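Local coordinates for protein acetylxylan esterase / glucomannan deacetylase (Cellvibrio japonicus, PDB 2WAA) that removes acetyl groups from acetylated xylan and glucomannan, taking part in the breakdown of plant cell wall polysaccharides, at residues A[51-57]-A[83-89]; A[43-49]-A[94-100]; A[59-63]-A[108-112]. Where two conformers were deposited one is given. Residues are numbered along the deposited sequence.

Interaction 1 of 3, residues A[51-57]-A[83-89]; sequences RLTAEMQ and QQTVELF
Strands 51-57 and 84-89 pair antiparallel in one sheet of the N-terminal β-sandwich (axes 4.5 Å, directions 146° apart). Gln83 NE2 donates to Glu55 OE1 (3.0 Å), its OE1 taking Lys115. Gln84 N (2.9 Å) and NE2 (3.1 Å) donate to Met56 O; its O accepts Met56 N (3.0 Å), its OE1 Asp80 N. Thr85 OG1 donates to Glu55 OE2 (2.8 Å), the m,m glutamate curling over non-hydrogen-bonded pair Glu55-Thr85 (CA-CA 4.7 Å). Val86 N donates to Ala54 O (2.7 Å), Val86 O accepts Ala54 N (2.8 Å). Glu87, non-hydrogen-bonded pair with Thr53 (CA-CA 4.4 Å), salt-bridges from OE1 to Arg51 NE (2.8 Å) and NH2 (2.9 Å). At Leu88 (phi/psi -93/-45) a classic bulge shifts register by one between Leu52 and Thr53: Leu52 O accepts Leu88 N (2.8 Å) and, weakly, Phe89 N (3.3 Å). Phe89 O accepts Leu52 N (3.1 Å); its p-rotamer CE2 lies 3.5 Å from Leu52 CB. Polar pairs thus line one face, leaving Leu52, Ala54, Met56, Val86, Leu88 and Phe89 to the interior.

Interaction 2 of 3, residues A[43-49]-A[94-100]; sequences LSTIVAG and SGEHRVE
Six backbone hydrogen bonds, in three reciprocal pairs, join strand 43-48 and the glycine after it to strand 94-100. Val99 N reaches Thr45 O (2.8 Å) and Thr45 N reaches Val99 O (3.0 Å); Val47 N to His97 O and His97 N to Val47 O are both 2.9 Å; Gly49 N to Gly95 O is 3.0 Å and Gly95 N to Gly49 O 3.1 Å. Alternating with them are the non-hydrogen-bonded pairs Ser44-Glu100, Ile46-Arg98 and Ala48-Glu96, CA atoms 4.3 to 4.4 Å apart, supplemented by CA-H...O contacts to neighbouring carbonyls, such as Ser44 CA to Val99 O (3.1 Å) and Glu96 CA to Val47 O (3.2 Å). Strand directions differ by 177° and the axes come within 4.7 Å. On the Ser44 face, a water bonds Ser44 OG (2.8 Å) and, weakly, Arg98 NH2 (2.7 Å). This pair belongs to the second sheet of the N-terminal β-sandwich: Thr45, Val47 and Val99 point across to the first, where Leu117, Leu119, Leu88 and Phe89 meet them. Thr45 CG2 lies 3.9 Å from Val99 CB. The m-rotamer imidazole of His97 gives ND1 to Asp70 and stacks on Phe91; its CD2, at the ring edge, is 3.7 Å from Gly49 O. Gly49, almost fully extended (phi/psi 172/-176), marks the corner where the chain leaves this sheet, its CA 3.0 Å from Ser94 OG.

Interaction 3 of 3, residues A[59-63]-A[108-112]; sequences SNGNS and WHGQV
Two connecting loops of the N-terminal β-sandwich meet here through one backbone and two side-chain-to-backbone hydrogen bonds, and shared waters; the Trp108 side chain lies about 7 Å from that of Ser141, the inferred nucleophile. Ser59 opens the contact: its N donates to Gln111 O (2.8 Å), and its OG, in the p rotamer, accepts Gln111 N (3.0 Å). That OG also gives its proton to water 2 (2.8 Å), which donates onward to Gln111 OE1 (2.8 Å); Gln111 NE2 bonds to Asn107 OD1. Gly110 CA sits 3.2 Å from Ser59 OG; a CB there would clash, and phi/psi 148/-173 itself calls for glycine. Asn60 ND2 donates to His109 O (3.1 Å) and Asn60 N to water 3 (3.0 Å). Gly61, at phi/psi 66/25, carries the chain round the turn. Asn62 N binds water 3 as well (3.0 Å), and Asn62 ND2 holds water 4 (2.8 Å); both waters donate to His109 O at 2.9 Å, making that carbonyl the focus of the loop pair. Asn62 O, 3.7 Å from His109 CB, bonds to Thr158, and the His109 ring, held by Ser105 through ND1, meets Trp161 edge-to-face. Ser63 OG contacts water 3 (2.7 Å) and water 5 (2.6 Å), the latter donating weakly to Gly110 O (2.7 Å). Ser63 CB lies 3.4 Å from Val112 CG2.

Overall arrangement
All three contacts belong to the N-terminal β-sandwich. Interactions 1 and 2, centres about 14 Å apart, represent its two sheets and meet in the interior at Phe89, whose CE2 is 3.6 Å from Val47 CG2 and whose CD2 is 3.7 Å from Val99 CG2. Interaction 3 closes one end: its centre is about 17 Å from that of interaction 1, which it touches through Val112 CG1, 3.9 Å from Met56 CE, but about 26 Å from that of interaction 2. Interactions 1 and 2 lie away from the inferred catalytic residues. In interaction 3 the Trp108 side chain is about 7 Å from the side chain of Ser141, the inferred nucleophile, bringing this loop near the active site.

Interaction 1 of 3, residues A[51-57]-A[83-89]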
loop_
_atom_site.group_PDB
_atom_site.type_symbol
_atom_site.label_atom_id
_atom_site.label_comp_id
_atom_site.label_asym_id
_atom_site.label_seq_id
_atom_site.Cartn_x
_atom_site.Cartn_y
_atom_site.Cartn_z
ATOM N N ARG A 51 -11.135 -8.205 26.091
ATOM C CA ARG A 51 -10.902 -6.822 25.691
ATOM C C ARG A 51 -9.484 -6.697 25.153
ATOM O O ARG A 51 -8.535 -7.359 25.651
ATOM C CB ARG A 51 -11.104 -5.833 26.877
ATOM C CG ARG A 51 -11.078 -4.364 26.467
ATOM C CD ARG A 51 -11.437 -3.402 27.643
ATOM N NE ARG A 51 -11.659 -2.059 27.127
ATOM C CZ ARG A 51 -10.987 -0.988 27.529
ATOM N NH1 ARG A 51 -10.086 -1.092 28.495
ATOM N NH2 ARG A 51 -11.215 0.196 26.967
ATOM N N LEU A 52 -9.335 -5.884 24.108
ATOM C CA LEU A 52 -8.007 -5.610 23.545
ATOM C C LEU A 52 -7.915 -4.129 23.211
ATOM O O LEU A 52 -8.831 -3.552 22.581
ATOM C CB LEU A 52 -7.747 -6.479 22.312
ATOM C CG LEU A 52 -6.331 -6.363 21.693
ATOM C CD1 LEU A 52 -5.259 -7.007 22.610
ATOM C CD2 LEU A 52 -6.346 -7.052 20.295
ATOM N N THR A 53 -6.849 -3.476 23.696
ATOM C CA THR A 53 -6.625 -2.063 23.417
ATOM C C THR A 53 -5.233 -1.891 22.819
ATOM O O THR A 53 -4.350 -2.722 23.024
ATOM C CB THR A 53 -6.753 -1.107 24.666
ATOM O OG1 THR A 53 -5.700 -1.399 25.607
ATOM C CG2 THR A 53 -8.118 -1.267 25.348
ATOM N N ALA A 54 -5.050 -0.788 22.108
ATOM C CA ALA A 54 -3.745 -0.449 21.544
ATOM C C ALA A 54 -3.386 0.992 21.877
ATOM O O ALA A 54 -4.256 1.865 21.869
ATOM C CB ALA A 54 -3.829 -0.594 20.057
ATOM N N GLU A 55 -2.102 1.247 22.119
ATOM C CA GLU A 55 -1.623 2.621 22.280
ATOM C C GLU A 55 -1.155 3.103 20.894
ATOM O O GLU A 55 -0.207 2.511 20.323
ATOM C CB GLU A 55 -0.448 2.646 23.249
ATOM C CG GLU A 55 -0.882 2.282 24.687
ATOM C CD GLU A 55 -2.015 3.152 25.181
ATOM O OE1 GLU A 55 -1.905 4.386 25.068
ATOM O OE2 GLU A 55 -2.990 2.607 25.741
ATOM N N MET A 56 -1.802 4.123 20.356
ATOM C CA MET A 56 -1.472 4.582 19.014
ATOM C C MET A 56 -1.361 6.088 18.974
ATOM O O MET A 56 -1.806 6.776 19.885
ATOM C CB MET A 56 -2.538 4.128 18.001
ATOM C CG MET A 56 -2.810 2.636 18.100
ATOM S SD MET A 56 -3.844 2.049 16.752
ATOM C CE MET A 56 -2.645 2.041 15.405
ATOM N N GLN A 57 -0.752 6.595 17.901
ATOM C CA GLN A 57 -0.600 8.048 17.698
ATOM C C GLN A 57 -0.304 8.247 16.215
ATOM O O GLN A 57 0.247 7.329 15.589
ATOM C CB GLN A 57 0.542 8.597 18.578
ATOM C CG GLN A 57 1.887 7.947 18.383
ATOM C CD GLN A 57 3.043 8.581 19.239
ATOM O OE1 GLN A 57 2.836 9.471 20.070
ATOM N NE2 GLN A 57 4.253 8.098 19.019
ATOM N N GLN A 83 -0.588 10.409 21.926
ATOM C CA GLN A 83 -0.829 9.007 22.224
ATOM C C GLN A 83 -2.235 8.845 22.801
ATOM O O GLN A 83 -2.669 9.640 23.650
ATOM C CB GLN A 83 0.208 8.495 23.235
ATOM C CG GLN A 83 0.175 6.973 23.376
ATOM C CD GLN A 83 1.207 6.473 24.379
ATOM O OE1 GLN A 83 2.307 7.004 24.448
ATOM N NE2 GLN A 83 0.852 5.432 25.160
ATOM N N GLN A 84 -2.942 7.806 22.365
ATOM C CA GLN A 84 -4.306 7.524 22.844
ATOM C C GLN A 84 -4.494 6.013 22.943
ATOM O O GLN A 84 -3.975 5.249 22.129
ATOM C CB GLN A 84 -5.326 8.110 21.828
ATOM C CG GLN A 84 -5.301 7.388 20.444
ATOM C CD GLN A 84 -5.189 8.372 19.247
ATOM O OE1 GLN A 84 -6.214 8.814 18.672
ATOM N NE2 GLN A 84 -3.929 8.727 18.882
ATOM N N THR A 85 -5.217 5.580 23.969
ATOM C CA THR A 85 -5.642 4.206 24.053
ATOM C C THR A 85 -6.815 3.992 23.090
ATOM O O THR A 85 -7.863 4.637 23.230
ATOM C CB THR A 85 -6.146 3.889 25.454
ATOM O OG1 THR A 85 -5.124 4.234 26.395
ATOM C CG2 THR A 85 -6.502 2.381 25.549
ATOM N N VAL A 86 -6.631 3.096 22.137
ATOM C CA VAL A 86 -7.663 2.757 21.164
ATOM C C VAL A 86 -8.250 1.406 21.521
ATOM O O VAL A 86 -7.548 0.411 21.550
ATOM C CB VAL A 86 -7.075 2.695 19.725
ATOM C CG1 VAL A 86 -8.160 2.312 18.672
ATOM C CG2 VAL A 86 -6.418 4.040 19.356
ATOM N N GLU A 87 -9.542 1.370 21.803
ATOM C CA GLU A 87 -10.190 0.088 22.092
ATOM C C GLU A 87 -10.442 -0.644 20.781
ATOM O O GLU A 87 -11.063 -0.077 19.870
ATOM C CB GLU A 87 -11.544 0.311 22.786
ATOM C CG GLU A 87 -12.168 -1.045 23.219
ATOM C CD GLU A 87 -13.451 -0.833 24.027
ATOM O OE1 GLU A 87 -13.341 -0.733 25.261
ATOM O OE2 GLU A 87 -14.529 -0.759 23.422
ATOM N N LEU A 88 -9.931 -1.866 20.663
ATOM C CA LEU A 88 -10.099 -2.634 19.444
ATOM C C LEU A 88 -11.334 -3.504 19.570
ATOM O O LEU A 88 -12.153 -3.542 18.652
ATOM C CB LEU A 88 -8.839 -3.490 19.167
ATOM C CG LEU A 88 -7.536 -2.661 18.954
ATOM C CD1 LEU A 88 -6.330 -3.583 18.829
ATOM C CD2 LEU A 88 -7.635 -1.684 17.777
ATOM N N PHE A 89 -11.504 -4.173 20.703
ATOM C CA PHE A 89 -12.777 -4.863 20.963
ATOM C C PHE A 89 -13.004 -4.981 22.461
ATOM O O PHE A 89 -12.076 -4.828 23.249
ATOM C CB PHE A 89 -12.834 -6.252 20.266
ATOM C CG PHE A 89 -12.042 -7.341 20.960
ATOM C CD1 PHE A 89 -12.535 -8.012 22.080
ATOM C CD2 PHE A 89 -10.828 -7.752 20.431
ATOM C CE1 PHE A 89 -11.793 -9.081 22.686
ATOM C CE2 PHE A 89 -10.090 -8.779 21.006
ATOM C CZ PHE A 89 -10.574 -9.457 22.140
#

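Interaction 2 of 3, residues A[43-49]-A[94-100]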
loop_
_atom_site.group_PDB
_atom_site.type_symbol
_atom_site.label_atom_id
_atom_site.label_comp_id
_atom_site.label_asym_id
_atom_site.label_seq_id
_atom_site.Cartn_x
_atom_site.Cartn_y
_atom_site.Cartn_z
ATOM N N LEU A 43 -1.633 -4.967 10.479
ATOM C CA LEU A 43 -1.094 -5.604 11.683
ATOM C C LEU A 43 -2.221 -6.436 12.260
ATOM O O LEU A 43 -3.359 -5.962 12.363
ATOM C CB LEU A 43 -0.646 -4.571 12.707
ATOM C CG LEU A 43 0.153 -3.371 12.205
ATOM C CD1 LEU A 43 0.677 -2.489 13.371
ATOM C CD2 LEU A 43 1.259 -3.852 11.409
ATOM N N SER A 44 -1.911 -7.683 12.614
ATOM C CA SER A 44 -3.002 -8.582 12.998
ATOM C C SER A 44 -2.587 -9.497 14.126
ATOM O O SER A 44 -1.414 -9.837 14.276
ATOM C CB SER A 44 -3.531 -9.420 11.812
ATOM O OG SER A 44 -2.496 -10.142 11.090
ATOM N N THR A 45 -3.577 -9.962 14.876
ATOM C CA THR A 45 -3.276 -10.805 16.032
ATOM C C THR A 45 -4.542 -11.646 16.264
ATOM O O THR A 45 -5.665 -11.244 15.911
ATOM C CB THR A 45 -2.914 -9.975 17.296
ATOM O OG1 THR A 45 -2.702 -10.842 18.414
ATOM C CG2 THR A 45 -4.064 -9.018 17.693
ATOM N N ILE A 46 -4.351 -12.809 16.870
ATOM C CA ILE A 46 -5.513 -13.642 17.272
ATOM C C ILE A 46 -5.329 -13.819 18.782
ATOM O O ILE A 46 -4.214 -14.071 19.250
ATOM C CB ILE A 46 -5.470 -15.005 16.611
ATOM C CG1 ILE A 46 -5.668 -14.882 15.086
ATOM C CG2 ILE A 46 -6.603 -15.870 17.109
ATOM C CD1 ILE A 46 -5.040 -16.007 14.327
ATOM N N VAL A 47 -6.379 -13.610 19.551
ATOM C CA VAL A 47 -6.230 -13.605 21.016
ATOM C C VAL A 47 -7.326 -14.400 21.696
ATOM O O VAL A 47 -8.375 -14.625 21.107
ATOM C CB VAL A 47 -6.311 -12.160 21.601
ATOM C CG1 VAL A 47 -5.099 -11.326 21.133
ATOM C CG2 VAL A 47 -7.655 -11.447 21.243
ATOM N N ALA A 48 -7.102 -14.782 22.944
ATOM C CA ALA A 48 -8.181 -15.401 23.765
ATOM C C ALA A 48 -8.409 -14.418 24.905
ATOM O O ALA A 48 -7.533 -14.240 25.742
ATOM C CB ALA A 48 -7.742 -16.785 24.284
ATOM N N GLY A 49 -9.547 -13.734 24.906
ATOM C CA GLY A 49 -9.843 -12.744 25.925
ATOM C C GLY A 49 -11.093 -11.930 25.660
ATOM O O GLY A 49 -11.816 -12.163 24.678
ATOM N N SER A 94 -14.844 -13.752 27.680
ATOM C CA SER A 94 -13.648 -14.070 26.910
ATOM C C SER A 94 -14.007 -15.033 25.768
ATOM O O SER A 94 -14.852 -15.912 25.935
ATOM C CB SER A 94 -12.623 -14.720 27.841
ATOM O OG SER A 94 -11.409 -14.961 27.175
ATOM N N GLY A 95 -13.370 -14.862 24.617
ATOM C CA GLY A 95 -13.496 -15.816 23.504
ATOM C C GLY A 95 -12.303 -15.622 22.581
ATOM O O GLY A 95 -11.455 -14.758 22.829
ATOM N N GLU A 96 -12.199 -16.439 21.541
ATOM C CA GLU A 96 -11.086 -16.301 20.625
ATOM C C GLU A 96 -11.521 -15.252 19.574
ATOM O O GLU A 96 -12.632 -15.351 19.032
ATOM C CB GLU A 96 -10.780 -17.640 19.977
ATOM C CG GLU A 96 -9.689 -17.527 18.999
ATOM C CD GLU A 96 -9.271 -18.872 18.480
ATOM O OE1 GLU A 96 -9.280 -19.835 19.281
ATOM O OE2 GLU A 96 -8.920 -18.939 17.287
ATOM N N HIS A 97 -10.660 -14.258 19.292
ATOM C CA HIS A 97 -11.042 -13.165 18.362
ATOM C C HIS A 97 -9.856 -12.834 17.473
ATOM O O HIS A 97 -8.701 -12.832 17.927
ATOM C CB HIS A 97 -11.481 -11.897 19.129
ATOM C CG HIS A 97 -12.757 -12.104 19.890
ATOM N ND1 HIS A 97 -13.983 -12.234 19.255
ATOM C CD2 HIS A 97 -12.981 -12.330 21.207
ATOM C CE1 HIS A 97 -14.910 -12.498 20.167
ATOM N NE2 HIS A 97 -14.328 -12.554 21.358
ATOM N N ARG A 98 -10.165 -12.544 16.216
ATOM C CA ARG A 98 -9.145 -12.156 15.248
ATOM C C ARG A 98 -9.235 -10.640 15.132
ATOM O O ARG A 98 -10.335 -10.089 15.045
ATOM C CB ARG A 98 -9.419 -12.806 13.882
ATOM C CG ARG A 98 -8.556 -12.221 12.746
ATOM C CD ARG A 98 -8.653 -13.001 11.414
ATOM N NE ARG A 98 -7.585 -12.592 10.489
ATOM C CZ ARG A 98 -7.491 -11.385 9.937
ATOM N NH1 ARG A 98 -8.389 -10.458 10.221
ATOM N NH2 ARG A 98 -6.496 -11.093 9.116
ATOM N N VAL A 99 -8.081 -9.962 15.111
ATOM C CA VAL A 99 -8.078 -8.489 15.095
ATOM C C VAL A 99 -7.106 -8.006 14.034
ATOM O O VAL A 99 -5.970 -8.481 13.986
ATOM C CB VAL A 99 -7.591 -7.965 16.446
ATOM C CG1 VAL A 99 -7.544 -6.454 16.450
ATOM C CG2 VAL A 99 -8.537 -8.462 17.551
ATOM N N GLU A 100 -7.565 -7.103 13.160
ATOM C CA GLU A 100 -6.696 -6.552 12.109
ATOM C C GLU A 100 -6.779 -5.023 12.147
ATOM O O GLU A 100 -7.891 -4.456 12.284
ATOM C CB GLU A 100 -7.117 -7.056 10.687
ATOM C CG GLU A 100 -6.024 -6.713 9.641
ATOM C CD GLU A 100 -6.324 -7.268 8.229
ATOM O OE1 GLU A 100 -7.490 -7.648 7.965
ATOM O OE2 GLU A 100 -5.400 -7.308 7.385
HETATM O O HOH W 1 -3.818 -11.404 9.006
#

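Interaction 3 of 3, residues A[59-63]-A[108-112]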
loop_
_atom_site.group_PDB
_atom_site.type_symbol
_atom_site.label_atom_id
_atom_site.label_comp_id
_atom_site.label_asym_id
_atom_site.label_seq_id
_atom_site.Cartn_x
_atom_site.Cartn_y
_atom_site.Cartn_z
ATOM N N SER A 59 1.484 11.303 13.345
ATOM C CA SER A 59 2.393 12.434 13.483
ATOM C C SER A 59 1.698 13.767 13.376
ATOM O O SER A 59 2.167 14.751 13.995
ATOM C CB SER A 59 3.511 12.377 12.453
ATOM O OG SER A 59 2.922 12.270 11.185
ATOM N N ASN A 60 0.616 13.832 12.595
ATOM C CA ASN A 60 -0.076 15.108 12.349
ATOM C C ASN A 60 -1.546 15.093 12.709
ATOM O O ASN A 60 -2.268 16.035 12.349
ATOM C CB ASN A 60 -0.035 15.494 10.853
ATOM C CG ASN A 60 1.352 15.593 10.309
ATOM O OD1 ASN A 60 2.252 16.204 10.917
ATOM N ND2 ASN A 60 1.547 15.013 9.124
ATOM N N GLY A 61 -2.021 14.009 13.317
ATOM C CA GLY A 61 -3.407 13.906 13.706
ATOM C C GLY A 61 -4.333 13.862 12.503
ATOM O O GLY A 61 -5.515 14.217 12.591
ATOM N N ASN A 62 -3.792 13.416 11.365
ATOM C CA ASN A 62 -4.539 13.434 10.123
ATOM C C ASN A 62 -4.534 12.052 9.440
ATOM O O ASN A 62 -4.712 11.960 8.218
ATOM C CB ASN A 62 -3.863 14.490 9.227
ATOM C CG ASN A 62 -4.743 14.962 8.090
ATOM O OD1 ASN A 62 -5.959 14.867 8.161
ATOM N ND2 ASN A 62 -4.109 15.545 7.043
ATOM N N SER A 63 -4.292 11.005 10.225
ATOM C CA SER A 63 -4.137 9.624 9.694
ATOM C C SER A 63 -5.321 8.708 10.091
ATOM O O SER A 63 -5.833 8.763 11.214
ATOM C CB SER A 63 -2.845 8.976 10.204
ATOM O OG SER A 63 -1.713 9.787 9.921
ATOM N N TRP A 108 2.062 11.347 3.151
ATOM C CA TRP A 108 1.906 12.778 3.336
ATOM C C TRP A 108 0.855 13.098 4.392
ATOM O O TRP A 108 0.892 14.196 4.976
ATOM C CB TRP A 108 1.699 13.562 2.014
ATOM C CG TRP A 108 0.354 13.416 1.307
ATOM C CD1 TRP A 108 0.109 12.657 0.188
ATOM C CD2 TRP A 108 -0.870 14.077 1.611
ATOM N NE1 TRP A 108 -1.203 12.794 -0.200
ATOM C CE2 TRP A 108 -1.820 13.671 0.645
ATOM C CE3 TRP A 108 -1.256 14.996 2.588
ATOM C CZ2 TRP A 108 -3.146 14.130 0.645
ATOM C CZ3 TRP A 108 -2.594 15.456 2.595
ATOM C CH2 TRP A 108 -3.520 14.993 1.628
ATOM N N HIS A 109 -0.079 12.180 4.647
ATOM C CA HIS A 109 -1.031 12.400 5.730
ATOM C C HIS A 109 -0.306 12.402 7.065
ATOM O O HIS A 109 -0.665 13.138 7.965
ATOM C CB HIS A 109 -2.054 11.264 5.804
ATOM C CG HIS A 109 -2.886 11.105 4.568
ATOM N ND1 HIS A 109 -3.934 10.209 4.508
ATOM C CD2 HIS A 109 -2.841 11.722 3.354
ATOM C CE1 HIS A 109 -4.499 10.272 3.307
ATOM N NE2 HIS A 109 -3.859 11.185 2.592
ATOM N N GLY A 110 0.718 11.569 7.176
ATOM C CA GLY A 110 1.518 11.456 8.379
ATOM C C GLY A 110 2.004 10.020 8.513
ATOM O O GLY A 110 1.821 9.183 7.611
ATOM N N GLN A 111 2.631 9.749 9.644
ATOM C CA GLN A 111 3.005 8.372 9.943
ATOM C C GLN A 111 2.298 7.987 11.227
ATOM O O GLN A 111 2.040 8.841 12.110
ATOM C CB GLN A 111 4.523 8.217 10.094
ATOM C CG GLN A 111 5.242 8.161 8.757
ATOM C CD GLN A 111 5.435 9.518 8.198
ATOM O OE1 GLN A 111 5.647 10.472 8.968
ATOM N NE2 GLN A 111 5.386 9.651 6.847
ATOM N N VAL A 112 1.928 6.712 11.315
ATOM C CA VAL A 112 1.198 6.213 12.490
ATOM C C VAL A 112 2.125 5.324 13.279
ATOM O O VAL A 112 2.916 4.598 12.689
ATOM C CB VAL A 112 0.003 5.383 12.034
ATOM C CG1 VAL A 112 -0.614 4.549 13.227
ATOM C CG2 VAL A 112 -1.068 6.287 11.379
HETATM O O HOH W 2 4.831 13.114 9.329
HETATM O O HOH W 3 -1.098 12.318 10.706
HETATM O O HOH W 4 -1.297 15.831 7.021
HETATM O O HOH W 5 -0.751 8.316 8.019
#